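Local structure of bile acid 7a-dehydratase, BaiE (Clostridium hiranonis DSM 13275, 4L8P) at residues R120-D125 and G142-D147; D75-F80 and T161-I166; M101-T106 and E124-F129. The protein probably removes the 7-alpha hydroxyl group from bile acid intermediates as water, a lyase step in gut bacterial bile acid 7-dehydroxylation. All blocks are in the same frame, centred on the assembly; numbering follows the deposited sequence. Where two conformers were deposited one is given.

Contact 1: R120-D125 and G142-D147; sequences RWYLED and GAFYTD
Tyr122 and Phe144 meet edge to face: CE1 of Phe144 stands 3.6 Å above the Tyr122 ring plane, displaced toward the rim. The ring centroids are 5.0 Å apart and the planes stand at 72°. The two side chains leave a non-hydrogen-bonded pair side by side, and their first torsions differ. Tyr122 carries CG anti to its backbone N (chi1 -170°), whereas Phe144 has it anti to the carbonyl carbon, which brings the phenyl edge over the phenol. Farther along this face Arg120 runs extended beside Thr146. Its guanidinium presents a face to Thr146 OG1, and one water bridges NH1, OG1 and the carbonyl O of Tyr145. On the other face, Leu123 lays CG 3.9 Å from CD1 of Tyr145, and its CB also lies beside the Ala143 methyl. Asp147 reaches back to Trp121, placing OD2 3.5 Å from the indole CD1; that carboxylate also bonds Thr161 and pairs with Lys46, whose ammonium lies on the indole, and Trp121 NE1 bonds Tyr149. Four backbone bonds tie Trp121 to Tyr145 and Leu123 to Ala143; the shortest, Leu123 N to Ala143 O, is 2.8 Å. Segments 120-125 and 142-147 run antiparallel, their directions 154° apart. Strand 116-129 and strand 137-152 are the two middle strands of the four-stranded sheet, flanked by 98-111 and 155-172. Tyr122 packs on Ile166 and Thr106 and sends its hydroxyl to Asp54 of the second subunit, while Arg51 of that subunit lies against Arg120 and Phe144.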
loop_
_atom_site.group_PDB
_atom_site.type_symbol
_atom_site.label_atom_id
_atom_site.label_comp_id
_atom_site.label_asym_id
_atom_site.label_seq_id
_atom_site.Cartn_x
_atom_site.Cartn_y
_atom_site.Cartn_z
ATOM N N ARG A 120 -2.553 7.428 -10.476
ATOM C CA ARG A 120 -3.750 6.963 -9.795
ATOM C C ARG A 120 -3.382 6.374 -8.450
ATOM O O ARG A 120 -2.413 5.598 -8.317
ATOM C CB ARG A 120 -4.510 5.948 -10.600
ATOM C CG ARG A 120 -4.934 6.423 -11.981
ATOM C CD ARG A 120 -5.768 5.298 -12.589
ATOM N NE ARG A 120 -6.428 5.649 -13.827
ATOM C CZ ARG A 120 -7.688 6.090 -13.969
ATOM N NH1 ARG A 120 -8.508 6.286 -12.942
ATOM N NH2 ARG A 120 -8.143 6.336 -15.199
ATOM N N TRP A 121 -4.164 6.753 -7.443
ATOM C CA TRP A 121 -3.973 6.265 -6.092
ATOM C C TRP A 121 -5.323 5.879 -5.539
ATOM O O TRP A 121 -6.309 6.557 -5.793
ATOM C CB TRP A 121 -3.356 7.323 -5.178
ATOM C CG TRP A 121 -1.915 7.632 -5.516
ATOM C CD1 TRP A 121 -1.460 8.552 -6.427
ATOM C CD2 TRP A 121 -0.771 6.969 -4.998
ATOM N NE1 TRP A 121 -0.097 8.501 -6.497
ATOM C CE2 TRP A 121 0.365 7.557 -5.608
ATOM C CE3 TRP A 121 -0.577 5.984 -4.019
ATOM C CZ2 TRP A 121 1.677 7.142 -5.288
ATOM C CZ3 TRP A 121 0.711 5.603 -3.685
ATOM C CH2 TRP A 121 1.826 6.201 -4.295
ATOM N N TYR A 122 -5.327 4.830 -4.723
ATOM C CA TYR A 122 -6.556 4.309 -4.074
ATOM C C TYR A 122 -6.420 4.740 -2.609
ATOM O O TYR A 122 -5.543 4.248 -1.894
ATOM C CB TYR A 122 -6.598 2.765 -4.200
ATOM C CG TYR A 122 -7.917 2.108 -3.784
ATOM C CD1 TYR A 122 -8.658 2.565 -2.690
ATOM C CD2 TYR A 122 -8.411 1.020 -4.492
ATOM C CE1 TYR A 122 -9.862 1.952 -2.326
ATOM C CE2 TYR A 122 -9.610 0.404 -4.147
ATOM C CZ TYR A 122 -10.321 0.868 -3.055
ATOM O OH TYR A 122 -11.531 0.279 -2.732
ATOM N N LEU A 123 -7.237 5.697 -2.183
ATOM C CA LEU A 123 -7.151 6.308 -0.848
ATOM C C LEU A 123 -8.175 5.721 0.096
ATOM O O LEU A 123 -9.328 5.600 -0.266
ATOM C CB LEU A 123 -7.427 7.809 -0.938
ATOM C CG LEU A 123 -6.222 8.701 -0.944
ATOM C CD1 LEU A 123 -5.539 8.701 0.441
ATOM C CD2 LEU A 123 -5.306 8.264 -2.085
ATOM N N GLU A 124 -7.757 5.392 1.308
ATOM C CA GLU A 124 -8.655 5.281 2.468
ATOM C C GLU A 124 -8.319 6.421 3.439
ATOM O O GLU A 124 -7.162 6.630 3.746
ATOM C CB GLU A 124 -8.469 3.948 3.213
ATOM C CG GLU A 124 -9.503 3.841 4.302
ATOM C CD GLU A 124 -9.402 2.690 5.236
ATOM O OE1 GLU A 124 -8.386 1.916 5.243
ATOM O OE2 GLU A 124 -10.374 2.600 6.051
ATOM N N ASP A 125 -9.346 7.113 3.955
ATOM C CA ASP A 125 -9.157 8.165 4.932
ATOM C C ASP A 125 -9.973 7.875 6.185
ATOM O O ASP A 125 -11.090 7.369 6.104
ATOM C CB ASP A 125 -9.509 9.540 4.380
ATOM C CG ASP A 125 -10.901 9.617 3.841
ATOM O OD1 ASP A 125 -11.190 8.896 2.877
ATOM O OD2 ASP A 125 -11.705 10.428 4.352
ATOM N N GLY A 142 -13.349 6.412 1.284
ATOM C CA GLY A 142 -12.448 5.931 0.261
ATOM C C GLY A 142 -12.590 6.784 -0.965
ATOM O O GLY A 142 -13.655 7.353 -1.210
ATOM N N ALA A 143 -11.537 6.846 -1.769
ATOM C CA ALA A 143 -11.556 7.630 -2.988
ATOM C C ALA A 143 -10.554 7.119 -4.006
ATOM O O ALA A 143 -9.516 6.576 -3.631
ATOM C CB ALA A 143 -11.271 9.099 -2.664
ATOM N N PHE A 144 -10.880 7.311 -5.293
ATOM C CA PHE A 144 -9.931 7.090 -6.382
ATOM C C PHE A 144 -9.431 8.472 -6.796
ATOM O O PHE A 144 -10.207 9.277 -7.299
ATOM C CB PHE A 144 -10.615 6.434 -7.574
ATOM C CG PHE A 144 -11.197 5.077 -7.281
ATOM C CD1 PHE A 144 -10.381 4.057 -6.846
ATOM C CD2 PHE A 144 -12.565 4.815 -7.504
ATOM C CE1 PHE A 144 -10.903 2.782 -6.603
ATOM C CE2 PHE A 144 -13.084 3.545 -7.266
ATOM C CZ PHE A 144 -12.241 2.553 -6.808
ATOM N N TYR A 145 -8.137 8.706 -6.620
ATOM C CA TYR A 145 -7.465 9.971 -7.001
ATOM C C TYR A 145 -6.685 9.754 -8.272
ATOM O O TYR A 145 -6.107 8.669 -8.497
ATOM C CB TYR A 145 -6.499 10.402 -5.891
ATOM C CG TYR A 145 -7.160 11.240 -4.822
ATOM C CD1 TYR A 145 -7.909 10.661 -3.816
ATOM C CD2 TYR A 145 -7.086 12.638 -4.859
ATOM C CE1 TYR A 145 -8.541 11.433 -2.855
ATOM C CE2 TYR A 145 -7.714 13.416 -3.889
ATOM C CZ TYR A 145 -8.437 12.807 -2.894
ATOM O OH TYR A 145 -9.069 13.565 -1.931
ATOM N N THR A 146 -6.704 10.770 -9.127
ATOM C CA THR A 146 -5.799 10.855 -10.267
ATOM C C THR A 146 -5.002 12.162 -10.187
ATOM O O THR A 146 -5.520 13.240 -10.479
ATOM C CB THR A 146 -6.562 10.712 -11.600
ATOM O OG1 THR A 146 -7.289 9.471 -11.578
ATOM C CG2 THR A 146 -5.600 10.695 -12.752
ATOM N N ASP A 147 -3.733 12.039 -9.797
ATOM C CA ASP A 147 -2.807 13.169 -9.585
ATOM C C ASP A 147 -2.111 13.527 -10.897
ATOM O O ASP A 147 -1.899 12.639 -11.748
ATOM C CB ASP A 147 -1.656 12.791 -8.654
ATOM C CG ASP A 147 -2.068 12.523 -7.214
ATOM O OD1 ASP A 147 -3.226 12.809 -6.789
ATOM O OD2 ASP A 147 -1.191 12.061 -6.459
HETATM O O HOH W 1 -7.886 6.721 -10.091
#

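Contact 2: D75-F80 and T161-I166; sequences DGKLVF and TGYVRI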
loop_
_atom_site.group_PDB
_atom_site.type_symbol
_atom_site.label_atom_id
_atom_site.label_comp_id
_atom_site.label_asym_id
_atom_site.label_seq_id
_atom_site.Cartn_x
_atom_site.Cartn_y
_atom_site.Cartn_z
ATOM N N ASP A 75 -7.923 20.109 -6.259
ATOM C CA ASP A 75 -8.322 18.702 -6.225
ATOM C C ASP A 75 -9.636 18.475 -6.992
ATOM O O ASP A 75 -10.261 17.449 -6.819
ATOM C CB ASP A 75 -8.400 18.181 -4.794
ATOM C CG ASP A 75 -9.540 18.801 -3.985
ATOM O OD1 ASP A 75 -10.263 19.674 -4.510
ATOM O OD2 ASP A 75 -9.675 18.405 -2.794
ATOM N N GLY A 76 -10.046 19.453 -7.820
ATOM C CA GLY A 76 -11.321 19.372 -8.510
ATOM C C GLY A 76 -12.470 20.001 -7.732
ATOM O O GLY A 76 -13.521 20.240 -8.299
ATOM N N LYS A 77 -12.274 20.242 -6.427
ATOM C CA LYS A 77 -13.315 20.798 -5.549
ATOM C C LYS A 77 -12.816 22.100 -4.908
ATOM O O LYS A 77 -13.482 23.115 -4.934
ATOM C CB LYS A 77 -13.714 19.767 -4.490
ATOM C CG LYS A 77 -14.795 18.770 -4.935
ATOM C CD LYS A 77 -14.272 17.680 -5.827
ATOM C CE LYS A 77 -15.315 16.585 -6.018
ATOM N NZ LYS A 77 -14.767 15.444 -6.793
ATOM N N LEU A 78 -11.640 22.012 -4.295
ATOM C CA LEU A 78 -10.972 23.123 -3.674
ATOM C C LEU A 78 -9.889 23.602 -4.629
ATOM O O LEU A 78 -9.212 22.804 -5.263
ATOM C CB LEU A 78 -10.373 22.659 -2.348
ATOM C CG LEU A 78 -11.437 22.206 -1.323
ATOM C CD1 LEU A 78 -10.793 21.570 -0.097
ATOM C CD2 LEU A 78 -12.323 23.374 -0.900
ATOM N N VAL A 79 -9.713 24.898 -4.721
ATOM C CA VAL A 79 -8.722 25.465 -5.619
ATOM C C VAL A 79 -8.019 26.633 -4.939
ATOM O O VAL A 79 -8.658 27.529 -4.357
ATOM C CB VAL A 79 -9.327 25.858 -7.003
ATOM C CG1 VAL A 79 -10.656 26.570 -6.843
ATOM C CG2 VAL A 79 -8.353 26.700 -7.820
ATOM N N PHE A 80 -6.692 26.607 -5.028
ATOM C CA PHE A 80 -5.825 27.644 -4.486
ATOM C C PHE A 80 -4.797 28.101 -5.526
ATOM O O PHE A 80 -4.550 27.446 -6.542
ATOM C CB PHE A 80 -5.156 27.142 -3.208
ATOM C CG PHE A 80 -6.126 26.549 -2.235
ATOM C CD1 PHE A 80 -6.846 27.369 -1.360
ATOM C CD2 PHE A 80 -6.400 25.187 -2.256
ATOM C CE1 PHE A 80 -7.781 26.834 -0.483
ATOM C CE2 PHE A 80 -7.328 24.650 -1.365
ATOM C CZ PHE A 80 -8.018 25.469 -0.492
ATOM N N THR A 161 -4.910 17.433 -8.637
ATOM C CA THR A 161 -5.519 16.113 -8.625
ATOM C C THR A 161 -7.005 16.225 -8.866
ATOM O O THR A 161 -7.554 17.316 -8.928
ATOM C CB THR A 161 -5.197 15.359 -7.300
ATOM O OG1 THR A 161 -5.502 13.970 -7.433
ATOM C CG2 THR A 161 -5.977 15.914 -6.129
ATOM N N GLY A 162 -7.620 15.076 -9.054
ATOM C CA GLY A 162 -9.062 14.939 -9.039
ATOM C C GLY A 162 -9.426 13.612 -8.443
ATOM O O GLY A 162 -8.612 12.675 -8.415
ATOM N N TYR A 163 -10.661 13.512 -7.964
ATOM C CA TYR A 163 -11.067 12.261 -7.344
ATOM C C TYR A 163 -12.541 11.922 -7.502
ATOM O O TYR A 163 -13.385 12.807 -7.724
ATOM C CB TYR A 163 -10.695 12.276 -5.861
ATOM C CG TYR A 163 -11.420 13.296 -5.010
ATOM C CD1 TYR A 163 -10.937 14.575 -4.870
ATOM C CD2 TYR A 163 -12.610 12.968 -4.349
ATOM C CE1 TYR A 163 -11.582 15.508 -4.075
ATOM C CE2 TYR A 163 -13.266 13.886 -3.548
ATOM C CZ TYR A 163 -12.753 15.158 -3.409
ATOM O OH TYR A 163 -13.440 16.061 -2.625
ATOM N N VAL A 164 -12.828 10.628 -7.363
ATOM C CA VAL A 164 -14.148 10.112 -7.186
ATOM C C VAL A 164 -14.230 9.530 -5.776
ATOM O O VAL A 164 -13.459 8.651 -5.417
ATOM C CB VAL A 164 -14.454 9.004 -8.218
ATOM C CG1 VAL A 164 -15.787 8.330 -7.909
ATOM C CG2 VAL A 164 -14.444 9.586 -9.614
ATOM N N ARG A 165 -15.188 10.005 -4.988
ATOM C CA ARG A 165 -15.390 9.510 -3.628
ATOM C C ARG A 165 -16.158 8.184 -3.726
ATOM O O ARG A 165 -17.295 8.170 -4.183
ATOM C CB ARG A 165 -16.168 10.582 -2.832
ATOM C CG ARG A 165 -16.059 10.490 -1.335
ATOM C CD ARG A 165 -14.726 11.040 -0.878
ATOM N NE ARG A 165 -14.655 11.193 0.578
ATOM C CZ ARG A 165 -13.831 10.540 1.402
ATOM N NH1 ARG A 165 -12.953 9.644 0.962
ATOM N NH2 ARG A 165 -13.856 10.821 2.709
ATOM N N ILE A 166 -15.543 7.081 -3.292
ATOM C CA ILE A 166 -16.198 5.777 -3.306
ATOM C C ILE A 166 -17.349 5.820 -2.302
ATOM O O ILE A 166 -18.503 5.460 -2.607
ATOM C CB ILE A 166 -15.224 4.664 -2.930
ATOM C CG1 ILE A 166 -14.036 4.620 -3.915
ATOM C CG2 ILE A 166 -15.936 3.319 -2.826
ATOM C CD1 ILE A 166 -12.860 3.845 -3.390
HETATM O O HOH W 2 -12.201 15.935 -7.948
HETATM O O HOH W 3 -12.183 18.256 -1.705
#
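Asp75 approaches strand 155-172 backbone first: its CA lies 3.1 Å from Thr161 O in a CA-H...O contact, and Asp75 O receives a second one from Gly162 CA. The CA atoms of Asp75 and Thr161 are 4.5 Å apart, but the chain then turns at Gly76, whose positive phi suits glycine. Inside the turn Asp75 OD1 accepts from Lys77 N and, at 2.7 Å, from Leu78 N, two bonds that fix the carboxylate's rotation. Its CB touches Thr161 CG2, and CG lies at the edge of the Tyr163 ring, in the ring plane. Lys77 bends at chi2 (78°) and then runs straight, bringing NZ over the centre of a Tyr163 face, 3.9 Å from the centroid and 11° off the ring normal. This is a cation-pi contact, with CD and CE beside the phenol oxygen. One water joins Asp75 O, Lys77 NZ and Tyr163 N; another links Asp75 OD2 to Tyr163 OH, 2.7 Å from each. Tyr163 also stacks with Tyr145. The turn between strands 73-74 and 79-80, closed by the backbone bond Asp75 N to Leu78 O, contains an Asx turn, extended by Leu78 N to an Asx motif, and docks on 155-172, an edge strand of this chain's four-stranded sheet.

Contact 3: M101-T106 and E124-F129; sequences MHMGHT and EDNLIF
Glu124 and His105 bring a subunit junction where two metal ions bind into this hairpin: His105 NE2 binds a nickel ion together with the same atom of both other subunits, and Glu124 OE1 likewise shares a sodium ion with its two copies. Within the chain His105 turns the edge of its ring to Glu124, His105 CE1 lying 4.0 Å from Glu124 CB, while ND1 bonds the carbonyl of Tyr122, which orients the imidazole. Glu124 is fully extended, trans at chi1 (-175°) and chi2, and carries its carboxylate out alongside Met103, a selenomethionine. The bend at the last torsion of Met103 turns its methyl CE to 3.7 Å from Glu124 OE1, where it also touches Asn126. On the other face of the sheet the His102 ring meets Asp125 and Leu127 at a slant: CD2 is 4.0 Å from Asp125 CB and CE1 is 4.1 Å from Leu127 CD2. His102 ND1 bonds Asp54 of the same chain, and Phe50 and Leu53 of helix 22-55 pack on its side chain. Four backbone bonds pair Met101 with Asn126 and Met103 with Glu124, the straightest being Met103 N to Glu124 O (171°). The antiparallel strands 98-111 and 116-129 form a hairpin of the curved sheet characteristic of the cystatin-like SnoaL fold, here gathered round a trimer axis marked by both metals.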
loop_
_atom_site.group_PDB
_atom_site.type_symbol
_atom_site.label_atom_id
_atom_site.label_comp_id
_atom_site.label_asym_id
_atom_site.label_seq_id
_atom_site.Cartn_x
_atom_site.Cartn_y
_atom_site.Cartn_z
HETATM N N MSE A 101 -5.738 10.117 9.047
HETATM C CA MSE A 101 -4.938 9.069 8.416
HETATM C C MSE A 101 -5.398 8.947 6.983
HETATM O O MSE A 101 -6.493 8.448 6.726
HETATM C CB MSE A 101 -5.049 7.753 9.207
HETATM C CG MSE A 101 -4.146 7.752 10.454
HETATM SE SE MSE A 101 -4.554 6.281 11.697
HETATM C CE MSE A 101 -3.971 4.883 10.429
ATOM N N HIS A 102 -4.550 9.385 6.044
ATOM C CA HIS A 102 -4.780 9.248 4.601
ATOM C C HIS A 102 -3.820 8.197 4.094
ATOM O O HIS A 102 -2.596 8.416 4.046
ATOM C CB HIS A 102 -4.494 10.588 3.909
ATOM C CG HIS A 102 -5.447 11.660 4.284
ATOM N ND1 HIS A 102 -5.301 12.408 5.428
ATOM C CD2 HIS A 102 -6.551 12.135 3.653
ATOM C CE1 HIS A 102 -6.308 13.260 5.520
ATOM N NE2 HIS A 102 -7.064 13.141 4.437
HETATM N N MSE A 103 -4.371 7.034 3.765
HETATM C CA MSE A 103 -3.602 5.823 3.467
HETATM C C MSE A 103 -3.734 5.518 1.985
HETATM O O MSE A 103 -4.817 5.164 1.499
HETATM C CB MSE A 103 -4.122 4.689 4.348
HETATM C CG MSE A 103 -3.792 5.006 5.817
HETATM SE SE MSE A 103 -4.769 3.796 7.032
HETATM C CE MSE A 103 -6.509 4.637 6.800
ATOM N N GLY A 104 -2.630 5.694 1.252
ATOM C CA GLY A 104 -2.588 5.414 -0.167
ATOM C C GLY A 104 -2.252 3.954 -0.434
ATOM O O GLY A 104 -1.393 3.324 0.258
ATOM N N HIS A 105 -2.916 3.428 -1.457
ATOM C CA HIS A 105 -2.719 2.064 -1.935
ATOM C C HIS A 105 -2.589 2.010 -3.453
ATOM O O HIS A 105 -3.095 2.899 -4.184
ATOM C CB HIS A 105 -3.894 1.147 -1.590
ATOM C CG HIS A 105 -4.341 1.216 -0.181
ATOM N ND1 HIS A 105 -5.072 2.273 0.316
ATOM C CD2 HIS A 105 -4.157 0.362 0.852
ATOM C CE1 HIS A 105 -5.335 2.058 1.589
ATOM N NE2 HIS A 105 -4.782 0.917 1.932
ATOM N N THR A 106 -1.945 0.933 -3.899
ATOM C CA THR A 106 -2.000 0.456 -5.270
ATOM C C THR A 106 -1.913 1.571 -6.328
ATOM O O THR A 106 -2.839 1.791 -7.094
ATOM C CB THR A 106 -3.207 -0.512 -5.488
ATOM O OG1 THR A 106 -4.445 0.094 -5.060
ATOM C CG2 THR A 106 -2.999 -1.775 -4.699
ATOM N N GLU A 124 -7.757 5.392 1.308
ATOM C CA GLU A 124 -8.655 5.281 2.468
ATOM C C GLU A 124 -8.319 6.421 3.439
ATOM O O GLU A 124 -7.162 6.630 3.746
ATOM C CB GLU A 124 -8.469 3.948 3.213
ATOM C CG GLU A 124 -9.503 3.841 4.302
ATOM C CD GLU A 124 -9.402 2.690 5.236
ATOM O OE1 GLU A 124 -8.386 1.916 5.243
ATOM O OE2 GLU A 124 -10.374 2.600 6.051
ATOM N N ASP A 125 -9.346 7.113 3.955
ATOM C CA ASP A 125 -9.157 8.165 4.932
ATOM C C ASP A 125 -9.973 7.875 6.185
ATOM O O ASP A 125 -11.090 7.369 6.104
ATOM C CB ASP A 125 -9.509 9.540 4.380
ATOM C CG ASP A 125 -10.901 9.617 3.841
ATOM O OD1 ASP A 125 -11.190 8.896 2.877
ATOM O OD2 ASP A 125 -11.705 10.428 4.352
ATOM N N ASN A 126 -9.366 8.127 7.338
ATOM C CA ASN A 126 -10.032 8.047 8.628
ATOM C C ASN A 126 -9.702 9.350 9.372
ATOM O O ASN A 126 -8.544 9.792 9.398
ATOM C CB ASN A 126 -9.502 6.895 9.473
ATOM C CG ASN A 126 -9.749 5.507 8.880
ATOM O OD1 ASN A 126 -10.511 5.293 7.914
ATOM N ND2 ASN A 126 -9.088 4.542 9.463
ATOM N N LEU A 127 -10.735 9.992 9.903
ATOM C CA LEU A 127 -10.599 11.246 10.640
ATOM C C LEU A 127 -11.275 11.065 11.989
ATOM O O LEU A 127 -12.365 10.485 12.067
ATOM C CB LEU A 127 -11.231 12.419 9.889
ATOM C CG LEU A 127 -10.940 12.592 8.394
ATOM C CD1 LEU A 127 -11.786 13.764 7.907
ATOM C CD2 LEU A 127 -9.456 12.790 8.095
ATOM N N ILE A 128 -10.613 11.553 13.045
ATOM C CA ILE A 128 -11.151 11.531 14.414
ATOM C C ILE A 128 -10.968 12.917 15.056
ATOM O O ILE A 128 -9.863 13.448 15.105
ATOM C CB ILE A 128 -10.432 10.472 15.287
ATOM C CG1 ILE A 128 -10.646 9.059 14.701
ATOM C CG2 ILE A 128 -10.885 10.560 16.751
ATOM C CD1 ILE A 128 -9.740 7.988 15.269
ATOM N N PHE A 129 -12.065 13.492 15.526
ATOM C CA PHE A 129 -12.024 14.754 16.264
ATOM C C PHE A 129 -12.020 14.437 17.763
ATOM O O PHE A 129 -12.933 13.770 18.269
ATOM C CB PHE A 129 -13.212 15.633 15.861
ATOM C CG PHE A 129 -13.114 16.161 14.458
ATOM C CD1 PHE A 129 -13.610 15.422 13.383
ATOM C CD2 PHE A 129 -12.492 17.389 14.207
ATOM C CE1 PHE A 129 -13.499 15.900 12.084
ATOM C CE2 PHE A 129 -12.385 17.873 12.916
ATOM C CZ PHE A 129 -12.892 17.133 11.857
#

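Overall arrangement
Contacts 1 and 3 are buried strand pairings that share Glu124 and Asp125 on strand 116-129, whereas contact 2 lies at the surface, where a turn docks on strand 155-172. The order across the sheet is 98-111, 116-129, 137-152, 155-172, so contact 3, contact 1 and contact 2 follow one another across it, starting from the metal sites. Regular backbone bonding supports contacts 1 and 3; water bridges and a cation-pi contact serve contact 2. Contact 1 adds aromatic and aliphatic packing, and contact 3 adds metal-bound His105 and Glu124. Arg165 of 161-166 joins them all through its salt bridge to Asp125, NH1 to OD1 2.7 Å.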